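Local coordinates for protein serine protease MT3772 (Mycobacterium tuberculosis, PDB 3K6Y) that carries, in this C-terminal fragment, the serine endopeptidase domain of a membrane protein that is probably required for resistance to acid and oxidative stress, at residues A[45-51]-A[80-86]; A[70-74]-A[196-200]; A[127-133]-A[144-150]. Residues are numbered along the deposited sequence.

From the N terminus, residues 45-51 open contact 1 and residues 70-74 open contact 2 before residues 80-86 close the first, so the two contacts cross. Contact 1 joins the first and fourth strands of the N-terminal six-stranded barrel and thereby seals it. After two more strands of this barrel the chain enters the second, where the hairpin of contact 3 (127-133 with 144-150) opens and closes within the loop spanned by contact 2. Residues 196-200 complete contact 2, which ties barrel to barrel. It touches both others, through Ile-47 CD1 on Thr-72 CB (3.5 Å) and Val-198 CG2 on Val-133 CG2 (3.9 Å), while contacts 1 and 3 stay about 11 Å apart at their nearest atoms.

Contact 1. Residues A[45-51]-A[80-86]; sequences VKIRSLA and SNNVTVY
Residues 45-51 pair antiparallel with the strand through Tyr-86, axes 4.7 Å apart at closest and 159° between directions. Hydrogen-bonded pairs Lys-46/Tyr-86 (Lys-46 N to Tyr-86 O 3.1 Å, Tyr-86 N to Lys-46 O 2.8 Å) and Arg-48/Thr-84 (Arg-48 N to Thr-84 O and Thr-84 N to Arg-48 O, 2.9 Å each) alternate with the non-hydrogen-bonded Ile-47/Val-85 and Ser-49/Val-83. Beyond, a classic bulge sets Asn-81 and Asn-82 against Leu-50 (Leu-50 N to Asn-82 O, Asn-81 N to Leu-50 O, each 2.9 Å). On the face of Arg-48 and Thr-84, one water binds Arg-48 O, Asn-82 OD1 and Thr-84 OG1, all at 2.8 Å. Tyr-86 (rotamer m) lays CE1 3.7 Å from Arg-48 CB; Glu-59 OE2 forms salt bridges with Lys-46 NZ and Arg-48 NH1, and Lys-46 NZ also hydrogen-bonds to Gly-139 O. Branched apolar Ile-47, Val-83 and Val-85 suit the other, buried face (Ile-47 CG2 to Val-83 CG1 3.7 Å). This closes the N-terminal barrel between strands 56-66 and 90-100, Leu-108 packing on all three.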
ATOM      1  N   VAL A  45       6.577 -10.574  20.890  1.00  9.91           N
ATOM      2  CA  VAL A  45       5.644  -9.533  21.274  1.00  9.96           C
ATOM      3  C   VAL A  45       4.312  -9.689  20.552  1.00  9.98           C
ATOM      4  O   VAL A  45       4.246 -10.278  19.475  1.00 10.42           O
ATOM      5  CB  VAL A  45       6.250  -8.120  21.019  1.00 10.35           C
ATOM      6  CG1 VAL A  45       7.503  -7.915  21.848  1.00 12.26           C
ATOM      7  CG2 VAL A  45       6.568  -7.891  19.523  1.00 11.42           C
ATOM      8  N   LYS A  46       3.261  -9.134  21.144  1.00 10.31           N
ATOM      9  CA  LYS A  46       1.950  -9.144  20.505  1.00 11.38           C
ATOM     10  C   LYS A  46       1.795  -7.836  19.740  1.00 10.53           C
ATOM     11  O   LYS A  46       2.218  -6.786  20.214  1.00 11.39           O
ATOM     12  CB  LYS A  46       0.874  -9.292  21.583  1.00 12.25           C
ATOM     13  CG  LYS A  46      -0.538  -9.370  20.995  1.00 15.10           C
ATOM     14  CD  LYS A  46      -1.656  -9.304  22.027  1.00 17.35           C
ATOM     15  CE  LYS A  46      -2.892  -8.754  21.348  1.00 24.76           C
ATOM     16  NZ  LYS A  46      -3.999  -8.472  22.304  1.00 28.38           N
ATOM     17  N   ILE A  47       1.207  -7.924  18.547  1.00 10.93           N
ATOM     18  CA  ILE A  47       0.966  -6.728  17.738  1.00 10.82           C
ATOM     19  C   ILE A  47      -0.537  -6.556  17.569  1.00 10.86           C
ATOM     20  O   ILE A  47      -1.237  -7.488  17.246  1.00 11.45           O
ATOM     21  CB  ILE A  47       1.664  -6.839  16.386  1.00 11.35           C
ATOM     22  CG1 ILE A  47       3.158  -7.125  16.682  1.00 15.50           C
ATOM     23  CG2 ILE A  47       1.497  -5.541  15.595  1.00 12.03           C
ATOM     24  CD1 ILE A  47       4.116  -7.122  15.565  1.00 16.35           C
ATOM     25  N   ARG A  48      -1.011  -5.357  17.832  1.00 10.50           N
ATOM     26  CA  ARG A  48      -2.419  -5.025  17.597  1.00 11.37           C
ATOM     27  C   ARG A  48      -2.469  -3.806  16.697  1.00 11.03           C
ATOM     28  O   ARG A  48      -1.905  -2.758  17.019  1.00 11.87           O
ATOM     29  CB  ARG A  48      -3.117  -4.708  18.919  1.00 13.25           C
ATOM     30  CG  ARG A  48      -4.591  -4.460  18.806  1.00 16.25           C
ATOM     31  CD  ARG A  48      -5.184  -4.418  20.216  1.00 21.84           C
ATOM     32  NE  ARG A  48      -6.524  -3.835  20.204  1.00 23.63           N
ATOM     33  CZ  ARG A  48      -7.637  -4.503  20.473  1.00 38.34           C
ATOM     34  NH1 ARG A  48      -7.583  -5.790  20.811  1.00 30.90           N
ATOM     35  NH2 ARG A  48      -8.800  -3.871  20.420  1.00 28.01           N
ATOM     36  N   SER A  49      -3.174  -3.937  15.581  1.00 11.09           N
ATOM     37  CA  SER A  49      -3.223  -2.879  14.563  1.00 12.60           C
ATOM     38  C   SER A  49      -4.665  -2.486  14.314  1.00 12.52           C
ATOM     39  O   SER A  49      -5.502  -3.328  13.955  1.00 13.25           O
ATOM     40  CB  SER A  49      -2.566  -3.350  13.275  1.00 12.74           C
ATOM     41  OG  SER A  49      -1.222  -3.797  13.539  1.00 14.21           O
ATOM     42  N   LEU A  50      -4.975  -1.216  14.515  1.00 11.60           N
ATOM     43  CA  LEU A  50      -6.320  -0.695  14.234  1.00 12.17           C
ATOM     44  C   LEU A  50      -6.382  -0.442  12.748  1.00 11.43           C
ATOM     45  O   LEU A  50      -5.528   0.260  12.193  1.00 11.68           O
ATOM     46  CB  LEU A  50      -6.567   0.608  14.994  1.00 13.47           C
ATOM     47  CG  LEU A  50      -6.322   0.527  16.500  1.00 15.51           C
ATOM     48  CD1 LEU A  50      -6.642   1.861  17.133  1.00 17.87           C
ATOM     49  CD2 LEU A  50      -7.129  -0.604  17.144  1.00 19.12           C
ATOM     50  N   ALA A  51      -7.395  -1.005  12.098  1.00 12.16           N
ATOM     51  CA  ALA A  51      -7.518  -0.894  10.653  1.00 11.50           C
ATOM     52  C   ALA A  51      -8.947  -0.492  10.275  1.00 12.37           C
ATOM     53  O   ALA A  51      -9.683  -1.271   9.653  1.00 13.25           O
ATOM     54  CB  ALA A  51      -7.102  -2.191   9.970  1.00 12.10           C
ATOM     55  N   SER A  80      -3.651  -0.872   8.120  1.00 10.46           N
ATOM     56  CA  SER A  80      -3.868  -0.268   9.415  1.00 10.46           C
ATOM     57  C   SER A  80      -3.433   1.178   9.462  1.00 10.55           C
ATOM     58  O   SER A  80      -2.653   1.638   8.624  1.00 11.20           O
ATOM     59  CB  SER A  80      -3.096  -1.028  10.488  1.00 11.33           C
ATOM     60  OG  SER A  80      -1.689  -0.868  10.375  1.00 10.99           O
ATOM     61  N   ASN A  81      -3.883   1.890  10.490  1.00 10.87           N
ATOM     62  CA  ASN A  81      -3.384   3.245  10.720  1.00 12.02           C
ATOM     63  C   ASN A  81      -2.859   3.481  12.128  1.00 11.87           C
ATOM     64  O   ASN A  81      -2.480   4.605  12.455  1.00 13.40           O
ATOM     65  CB  ASN A  81      -4.391   4.327  10.315  1.00 13.64           C
ATOM     66  CG  ASN A  81      -5.568   4.392  11.234  1.00 15.46           C
ATOM     67  OD1 ASN A  81      -5.736   3.569  12.138  1.00 15.93           O
ATOM     68  ND2 ASN A  81      -6.416   5.400  11.014  1.00 19.03           N
ATOM     69  N   ASN A  82      -2.780   2.420  12.931  1.00 11.27           N
ATOM     70  CA  ASN A  82      -2.211   2.520  14.261  1.00 11.98           C
ATOM     71  C   ASN A  82      -1.713   1.144  14.655  1.00 11.21           C
ATOM     72  O   ASN A  82      -2.462   0.173  14.523  1.00 12.94           O
ATOM     73  CB  ASN A  82      -3.257   3.018  15.270  1.00 13.53           C
ATOM     74  CG  ASN A  82      -2.669   3.233  16.634  1.00 16.26           C
ATOM     75  OD1 ASN A  82      -2.771   2.364  17.499  1.00 19.61           O
ATOM     76  ND2 ASN A  82      -2.002   4.360  16.819  1.00 20.32           N
ATOM     77  N   VAL A  83      -0.468   1.049  15.133  1.00 10.79           N
ATOM     78  CA  VAL A  83       0.113  -0.242  15.498  1.00 10.44           C
ATOM     79  C   VAL A  83       0.666  -0.128  16.908  1.00 10.63           C
ATOM     80  O   VAL A  83       1.407   0.806  17.204  1.00 11.59           O
ATOM     81  CB  VAL A  83       1.230  -0.639  14.520  1.00 10.78           C
ATOM     82  CG1 VAL A  83       1.882  -1.969  14.930  1.00 11.55           C
ATOM     83  CG2 VAL A  83       0.722  -0.719  13.082  1.00 11.59           C
ATOM     84  N   THR A  84       0.269  -1.053  17.775  1.00 10.55           N
ATOM     85  CA  THR A  84       0.777  -1.106  19.142  1.00 11.32           C
ATOM     86  C   THR A  84       1.475  -2.445  19.347  1.00 11.06           C
ATOM     87  O   THR A  84       0.991  -3.488  18.899  1.00 11.42           O
ATOM     88  CB  THR A  84      -0.369  -0.958  20.159  1.00 12.28           C
ATOM     89  OG1 THR A  84      -1.056   0.275  19.893  1.00 14.07           O
ATOM     90  CG2 THR A  84       0.158  -0.911  21.590  1.00 14.12           C
ATOM     91  N   VAL A  85       2.619  -2.399  20.026  1.00 10.94           N
ATOM     92  CA  VAL A  85       3.360  -3.591  20.394  1.00 10.98           C
ATOM     93  C   VAL A  85       3.193  -3.810  21.907  1.00 11.34           C
ATOM     94  O   VAL A  85       3.333  -2.871  22.682  1.00 12.81           O
ATOM     95  CB  VAL A  85       4.857  -3.387  20.031  1.00 11.17           C
ATOM     96  CG1 VAL A  85       5.747  -4.408  20.723  1.00 12.43           C
ATOM     97  CG2 VAL A  85       5.020  -3.406  18.502  1.00 11.95           C
ATOM     98  N   TYR A  86       2.897  -5.043  22.305  1.00 11.61           N
ATOM     99  CA  TYR A  86       2.764  -5.347  23.737  1.00 12.89           C
ATOM    100  C   TYR A  86       3.892  -6.258  24.158  1.00 14.26           C
ATOM    101  O   TYR A  86       4.099  -7.311  23.555  1.00 14.40           O
ATOM    102  CB  TYR A  86       1.439  -6.033  24.040  1.00 14.75           C
ATOM    103  CG  TYR A  86       0.273  -5.156  23.724  1.00 15.34           C
ATOM    104  CD1 TYR A  86      -0.216  -5.086  22.420  1.00 16.91           C
ATOM    105  CD2 TYR A  86      -0.339  -4.384  24.707  1.00 16.61           C
ATOM    106  CE1 TYR A  86      -1.275  -4.282  22.088  1.00 19.15           C
ATOM    107  CE2 TYR A  86      -1.438  -3.562  24.371  1.00 19.23           C
ATOM    108  CZ  TYR A  86      -1.878  -3.523  23.052  1.00 18.27           C
ATOM    109  OH  TYR A  86      -2.952  -2.736  22.675  1.00 22.17           O
TER
HETATM  110  O   HOH W   1      -3.066  -0.388  18.004  1.00 16.90           O
HETATM  111  O   HOH W   2      -4.573  -1.153  20.180  1.00 36.80           O

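Contact 2. Residues A[70-74]-A[196-200]; sequences VMTNA and GVVFG
Asn-73 and Val-197 bury the most surface here (63 and 60 Å²), with Met-71 a smaller third, and no hydrogen bond joins the two segments. Residues 70-72 are the end of an extended strand; after Thr-72 the chain leaves it, and Asn-73 is already in the loop. Residues 196-200 are a strand of the other barrel. They meet by side chains rather than by backbone pairing, the nearest CA atoms being those of Asn-73 and Phe-199, 6.8 Å apart.

Asn-73, with chi1 m, points toward the opposing strand. Its OD1 lies 3.4 Å from Phe-199 CB and 3.1 Å from Val-198 O, two acceptors that cannot bond to each other. Its ND2 sits 3.7 Å from Val-197 CG1 and gives its hydrogen bond to Asp-104 O, so a compact amide suits a buried place that needs a donor beside a valine. Val-197, chi1 t, uses its second methyl too: CG2 rests 3.9 Å from Met-71 SD. The flexible, unbranched methionine, t at chi1 and chi2, can extend across the gap between the barrels, and Phe-63 touches both residues.

Phe-199, chi1 p, begins toward Asn-73, but its side chain leads away and packs on Phe-210 and Leu-212. Phe-199 and Gly-200 together face Phe-210 in a classic beta bulge, and Phe-199 O accepts a weak hydrogen bond from Ser-183 OG.

Asn-73 also touches His-75 and Ser-183, which with Asp-104 form the predicted catalytic triad. The arrangement is that of chymotrypsin-like proteases, whose active site lies at the junction of two beta barrels.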
ATOM      1  N   VAL A  70      11.288  -4.390  15.790  1.00  7.39           N
ATOM      2  CA  VAL A  70      10.482  -5.600  15.812  1.00  7.81           C
ATOM      3  C   VAL A  70      10.167  -6.027  14.369  1.00  7.67           C
ATOM      4  O   VAL A  70       9.790  -5.186  13.537  1.00  9.35           O
ATOM      5  CB  VAL A  70       9.181  -5.344  16.585  1.00  7.81           C
ATOM      6  CG1 VAL A  70       8.146  -6.447  16.356  1.00  9.05           C
ATOM      7  CG2 VAL A  70       9.485  -5.248  18.061  1.00  9.55           C
ATOM      8  N   MET A  71      10.326  -7.318  14.072  1.00  7.68           N
ATOM      9  CA  MET A  71       9.917  -7.851  12.778  1.00  8.38           C
ATOM     10  C   MET A  71       8.549  -8.545  12.940  1.00  8.76           C
ATOM     11  O   MET A  71       8.290  -9.220  13.963  1.00  8.49           O
ATOM     12  CB  MET A  71      10.956  -8.852  12.235  1.00  9.18           C
ATOM     13  CG  MET A  71      10.541  -9.413  10.877  1.00 10.10           C
ATOM     14  SD  MET A  71      11.864 -10.364  10.083  1.00 11.04           S
ATOM     15  CE  MET A  71      12.996  -9.080   9.538  1.00 12.11           C
ATOM     16  N   THR A  72       7.713  -8.405  11.911  1.00  8.63           N
ATOM     17  CA  THR A  72       6.447  -9.120  11.817  1.00  9.04           C
ATOM     18  C   THR A  72       6.146  -9.325  10.329  1.00  8.33           C
ATOM     19  O   THR A  72       6.974  -8.976   9.483  1.00  9.23           O
ATOM     20  CB  THR A  72       5.310  -8.354  12.546  1.00  9.75           C
ATOM     21  OG1 THR A  72       4.120  -9.159  12.576  1.00  9.80           O
ATOM     22  CG2 THR A  72       4.986  -6.998  11.909  1.00 10.73           C
ATOM     23  N   ASN A  73       4.998  -9.915  10.007  1.00  9.22           N
ATOM     24  CA  ASN A  73       4.594  -9.963   8.605  1.00  9.37           C
ATOM     25  C   ASN A  73       3.947  -8.664   8.173  1.00  9.14           C
ATOM     26  O   ASN A  73       3.310  -7.988   8.988  1.00 10.19           O
ATOM     27  CB  ASN A  73       3.605 -11.100   8.347  1.00 10.63           C
ATOM     28  CG  ASN A  73       4.232 -12.485   8.456  1.00 11.93           C
ATOM     29  OD1 ASN A  73       3.692 -13.347   9.139  1.00 15.93           O
ATOM     30  ND2 ASN A  73       5.324 -12.721   7.735  1.00 13.66           N
ATOM     31  N   ALA A  74       4.064  -8.345   6.883  1.00  8.98           N
ATOM     32  CA  ALA A  74       3.351  -7.186   6.366  1.00  9.64           C
ATOM     33  C   ALA A  74       1.845  -7.338   6.590  1.00  9.46           C
ATOM     34  O   ALA A  74       1.172  -6.374   6.931  1.00  9.57           O
ATOM     35  CB  ALA A  74       3.663  -6.972   4.898  1.00 10.02           C
ATOM     36  N   GLY A 196      13.010 -18.574  11.114  1.00 13.16           N
ATOM     37  CA  GLY A 196      12.184 -17.869  10.151  1.00 12.75           C
ATOM     38  C   GLY A 196      10.969 -17.264  10.805  1.00 12.32           C
ATOM     39  O   GLY A 196      10.847 -17.278  12.039  1.00 11.80           O
ATOM     40  N   VAL A 197      10.085 -16.734   9.957  1.00 11.52           N
ATOM     41  CA  VAL A 197       8.903 -16.007  10.398  1.00 11.47           C
ATOM     42  C   VAL A 197       7.662 -16.781   9.954  1.00 10.81           C
ATOM     43  O   VAL A 197       7.445 -16.991   8.766  1.00 11.14           O
ATOM     44  CB  VAL A 197       8.874 -14.582   9.790  1.00 11.16           C
ATOM     45  CG1 VAL A 197       7.680 -13.795  10.338  1.00 12.60           C
ATOM     46  CG2 VAL A 197      10.185 -13.863  10.072  1.00 12.59           C
ATOM     47  N   VAL A 198       6.872 -17.216  10.927  1.00 11.25           N
ATOM     48  CA  VAL A 198       5.675 -18.008  10.656  1.00 12.67           C
ATOM     49  C   VAL A 198       4.643 -17.097   9.991  1.00 12.92           C
ATOM     50  O   VAL A 198       4.365 -16.032  10.526  1.00 14.05           O
ATOM     51  CB  VAL A 198       5.105 -18.542  11.995  1.00 14.06           C
ATOM     52  CG1 VAL A 198       3.824 -19.344  11.751  1.00 16.64           C
ATOM     53  CG2 VAL A 198       6.151 -19.402  12.714  1.00 16.05           C
ATOM     54  N   PHE A 199       4.059 -17.504   8.860  1.00 12.68           N
ATOM     55  CA  PHE A 199       3.126 -16.617   8.158  1.00 13.78           C
ATOM     56  C   PHE A 199       1.825 -17.261   7.738  1.00 13.81           C
ATOM     57  O   PHE A 199       0.865 -16.552   7.423  1.00 14.57           O
ATOM     58  CB  PHE A 199       3.789 -15.908   6.965  1.00 14.32           C
ATOM     59  CG  PHE A 199       4.020 -16.776   5.757  1.00 15.48           C
ATOM     60  CD1 PHE A 199       5.174 -17.533   5.620  1.00 13.82           C
ATOM     61  CD2 PHE A 199       3.090 -16.802   4.721  1.00 17.52           C
ATOM     62  CE1 PHE A 199       5.403 -18.315   4.481  1.00 16.57           C
ATOM     63  CE2 PHE A 199       3.304 -17.608   3.575  1.00 18.45           C
ATOM     64  CZ  PHE A 199       4.457 -18.346   3.460  1.00 16.98           C
ATOM     65  N   GLY A 200       1.764 -18.585   7.706  1.00 13.70           N
ATOM     66  CA  GLY A 200       0.569 -19.193   7.163  1.00 15.25           C
ATOM     67  C   GLY A 200       0.417 -20.646   7.473  1.00 15.92           C
ATOM     68  O   GLY A 200       1.284 -21.282   8.062  1.00 15.70           O
TER

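Contact 3. Residues A[127-133]-A[144-150]; sequences TGADVVV and ATPARIR
Thr-127 OG1 donates to Arg-150 O (2.7 Å). Gly-128 (phi 87°, psi -6°) sits where a side chain would hit the preceding carbonyl; its N bonds to Ile-149 O (2.8 Å). Ala-129 O takes Ile-149 N at 3.0 Å. Asp-130 opposes Arg-148 in a non-hydrogen-bonded pair; Arg-148, t at chi1 and chi2 but m at chi3, folds back so that NH1 reaches Gly-128 O (2.9 Å) and, as a salt bridge, Asp-130 OD1 (3.1 Å), while Ala-25 O and Ser-26 O take its NE and NH2. One water bridges Asp-130 OD1 to Ala-147 O, another to Arg-148 NH1. From here runs the antiparallel hairpin opening the second chymotrypsin-fold barrel; the axes of 130-133 and 144-150 approach to 4.6 Å, their N-to-C directions 134° apart. Val-131 pairs with Ala-147 (Val-131 N to Ala-147 O 3.2 Å, Ala-147 N to Val-131 O 2.9 Å). Val-132 faces Pro-146, whose missing amide hydrogen costs this non-hydrogen-bonded pair nothing. Val-133 N reaches Thr-145 O (3.0 Å), and Thr-145 N reaches Val-133 O (2.8 Å).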
ATOM      1  N   THR A 127      15.173 -31.413   7.657  1.00 24.01           N
ATOM      2  CA  THR A 127      13.956 -32.209   7.763  1.00 23.57           C
ATOM      3  C   THR A 127      13.941 -32.997   9.068  1.00 22.76           C
ATOM      4  O   THR A 127      14.946 -33.626   9.426  1.00 22.99           O
ATOM      5  CB  THR A 127      13.822 -33.186   6.569  1.00 23.94           C
ATOM      6  OG1 THR A 127      13.678 -32.450   5.346  1.00 25.89           O
ATOM      7  CG2 THR A 127      12.626 -34.094   6.748  1.00 23.80           C
ATOM      8  N   GLY A 128      12.810 -32.968   9.763  1.00 22.20           N
ATOM      9  CA  GLY A 128      12.626 -33.685  11.017  1.00 21.12           C
ATOM     10  C   GLY A 128      13.054 -32.990  12.299  1.00 20.75           C
ATOM     11  O   GLY A 128      12.788 -33.501  13.384  1.00 21.13           O
ATOM     12  N   ALA A 129      13.686 -31.820  12.179  1.00 20.13           N
ATOM     13  CA  ALA A 129      14.167 -31.072  13.350  1.00 20.06           C
ATOM     14  C   ALA A 129      13.026 -30.623  14.261  1.00 19.52           C
ATOM     15  O   ALA A 129      11.975 -30.191  13.776  1.00 18.94           O
ATOM     16  CB  ALA A 129      15.004 -29.880  12.920  1.00 20.80           C
ATOM     17  N   ASP A 130      13.238 -30.742  15.578  1.00 19.86           N
ATOM     18  CA  ASP A 130      12.342 -30.179  16.590  1.00 19.35           C
ATOM     19  C   ASP A 130      12.478 -28.657  16.569  1.00 18.23           C
ATOM     20  O   ASP A 130      13.577 -28.109  16.708  1.00 18.89           O
ATOM     21  CB  ASP A 130      12.716 -30.618  18.015  1.00 20.11           C
ATOM     22  CG  ASP A 130      12.438 -32.084  18.303  1.00 22.27           C
ATOM     23  OD1 ASP A 130      11.461 -32.678  17.808  1.00 23.18           O
ATOM     24  OD2 ASP A 130      13.219 -32.656  19.101  1.00 26.50           O
ATOM     25  N   VAL A 131      11.352 -27.981  16.398  1.00 16.48           N
ATOM     26  CA  VAL A 131      11.298 -26.516  16.361  1.00 16.16           C
ATOM     27  C   VAL A 131      10.020 -26.064  17.071  1.00 15.18           C
ATOM     28  O   VAL A 131       9.142 -26.882  17.370  1.00 15.76           O
ATOM     29  CB  VAL A 131      11.380 -25.999  14.898  1.00 15.98           C
ATOM     30  CG1 VAL A 131      12.797 -26.231  14.309  1.00 16.90           C
ATOM     31  CG2 VAL A 131      10.308 -26.670  14.015  1.00 16.55           C
ATOM     32  N   VAL A 132       9.921 -24.767  17.366  1.00 14.19           N
ATOM     33  CA  VAL A 132       8.785 -24.265  18.117  1.00 14.12           C
ATOM     34  C   VAL A 132       8.265 -22.986  17.480  1.00 13.17           C
ATOM     35  O   VAL A 132       9.025 -22.073  17.173  1.00 13.49           O
ATOM     36  CB  VAL A 132       9.104 -24.010  19.611  1.00 14.59           C
ATOM     37  CG1 VAL A 132       7.836 -23.961  20.408  1.00 15.90           C
ATOM     38  CG2 VAL A 132      10.064 -25.075  20.183  1.00 17.53           C
ATOM     39  N   VAL A 133       6.954 -22.933  17.282  1.00 12.75           N
ATOM     40  CA  VAL A 133       6.267 -21.723  16.841  1.00 13.32           C
ATOM     41  C   VAL A 133       5.876 -20.928  18.083  1.00 13.34           C
ATOM     42  O   VAL A 133       5.244 -21.470  18.985  1.00 14.07           O
ATOM     43  CB  VAL A 133       4.994 -22.093  16.014  1.00 13.70           C
ATOM     44  CG1 VAL A 133       4.046 -20.887  15.820  1.00 15.16           C
ATOM     45  CG2 VAL A 133       5.395 -22.703  14.693  1.00 15.29           C
ATOM     46  N   ALA A 144       3.375 -21.467  23.030  1.00 14.63           N
ATOM     47  CA  ALA A 144       4.374 -22.205  22.280  1.00 14.47           C
ATOM     48  C   ALA A 144       3.693 -23.385  21.614  1.00 14.78           C
ATOM     49  O   ALA A 144       3.032 -24.187  22.287  1.00 16.81           O
ATOM     50  CB  ALA A 144       5.483 -22.697  23.205  1.00 15.12           C
ATOM     51  N   THR A 145       3.883 -23.512  20.308  1.00 14.23           N
ATOM     52  CA  THR A 145       3.268 -24.574  19.518  1.00 15.36           C
ATOM     53  C   THR A 145       4.358 -25.505  19.029  1.00 15.14           C
ATOM     54  O   THR A 145       5.189 -25.115  18.221  1.00 14.80           O
ATOM     55  CB  THR A 145       2.461 -23.969  18.347  1.00 15.83           C
ATOM     56  OG1 THR A 145       1.421 -23.150  18.890  1.00 17.82           O
ATOM     57  CG2 THR A 145       1.851 -25.054  17.464  1.00 18.00           C
ATOM     58  N   PRO A 146       4.367 -26.755  19.514  1.00 15.91           N
ATOM     59  CA  PRO A 146       5.382 -27.687  19.034  1.00 16.40           C
ATOM     60  C   PRO A 146       5.322 -27.887  17.520  1.00 15.57           C
ATOM     61  O   PRO A 146       4.223 -27.913  16.922  1.00 16.22           O
ATOM     62  CB  PRO A 146       5.042 -28.985  19.768  1.00 16.59           C
ATOM     63  CG  PRO A 146       4.294 -28.547  20.988  1.00 18.29           C
ATOM     64  CD  PRO A 146       3.506 -27.335  20.555  1.00 17.68           C
ATOM     65  N   ALA A 147       6.477 -28.038  16.893  1.00 15.55           N
ATOM     66  CA  ALA A 147       6.538 -28.152  15.449  1.00 15.55           C
ATOM     67  C   ALA A 147       7.694 -29.037  15.031  1.00 16.05           C
ATOM     68  O   ALA A 147       8.564 -29.354  15.835  1.00 16.10           O
ATOM     69  CB  ALA A 147       6.642 -26.755  14.787  1.00 15.58           C
ATOM     70  N   ARG A 148       7.676 -29.455  13.773  1.00 16.72           N
ATOM     71  CA  ARG A 148       8.734 -30.252  13.196  1.00 17.16           C
ATOM     72  C   ARG A 148       8.969 -29.790  11.772  1.00 17.30           C
ATOM     73  O   ARG A 148       8.014 -29.609  11.012  1.00 17.32           O
ATOM     74  CB  ARG A 148       8.408 -31.756  13.264  1.00 17.37           C
ATOM     75  CG  ARG A 148       9.582 -32.624  12.866  1.00 18.19           C
ATOM     76  CD  ARG A 148       9.346 -34.156  13.004  1.00 18.80           C
ATOM     77  NE  ARG A 148       8.864 -34.530  14.334  1.00 19.76           N
ATOM     78  CZ  ARG A 148       9.634 -34.673  15.415  1.00 20.76           C
ATOM     79  NH1 ARG A 148      10.947 -34.467  15.351  1.00 22.11           N
ATOM     80  NH2 ARG A 148       9.074 -35.007  16.563  1.00 21.58           N
ATOM     81  N   ILE A 149      10.224 -29.615  11.390  1.00 17.29           N
ATOM     82  CA  ILE A 149      10.548 -29.203  10.030  1.00 17.72           C
ATOM     83  C   ILE A 149      10.178 -30.309   9.050  1.00 17.54           C
ATOM     84  O   ILE A 149      10.539 -31.480   9.260  1.00 18.56           O
ATOM     85  CB  ILE A 149      12.056 -28.886   9.850  1.00 17.39           C
ATOM     86  CG1 ILE A 149      12.501 -27.718  10.749  1.00 18.00           C
ATOM     87  CG2 ILE A 149      12.403 -28.602   8.391  1.00 18.40           C
ATOM     88  CD1 ILE A 149      11.920 -26.338  10.342  1.00 18.34           C
ATOM     89  N   ARG A 150       9.479 -29.952   7.967  1.00 17.34           N
ATOM     90  CA  ARG A 150       9.301 -30.884   6.845  1.00 18.84           C
ATOM     91  C   ARG A 150      10.387 -30.677   5.804  1.00 20.13           C
ATOM     92  O   ARG A 150      11.113 -31.613   5.487  1.00 21.99           O
ATOM     93  CB  ARG A 150       7.921 -30.738   6.198  1.00 18.01           C
ATOM     94  CG  ARG A 150       6.747 -31.020   7.094  1.00 17.50           C
ATOM     95  CD  ARG A 150       5.483 -30.904   6.269  1.00 18.03           C
ATOM     96  NE  ARG A 150       4.266 -31.010   7.050  1.00 18.50           N
ATOM     97  CZ  ARG A 150       3.698 -32.158   7.427  1.00 19.29           C
ATOM     98  NH1 ARG A 150       4.279 -33.318   7.141  1.00 20.11           N
ATOM     99  NH2 ARG A 150       2.568 -32.154   8.105  1.00 18.37           N
TER
HETATM  100  O   HOH W   3       8.982 -31.877  17.104  1.00 21.04           O
HETATM  101  O   HOH W   4      12.393 -35.247  17.658  1.00 50.59           O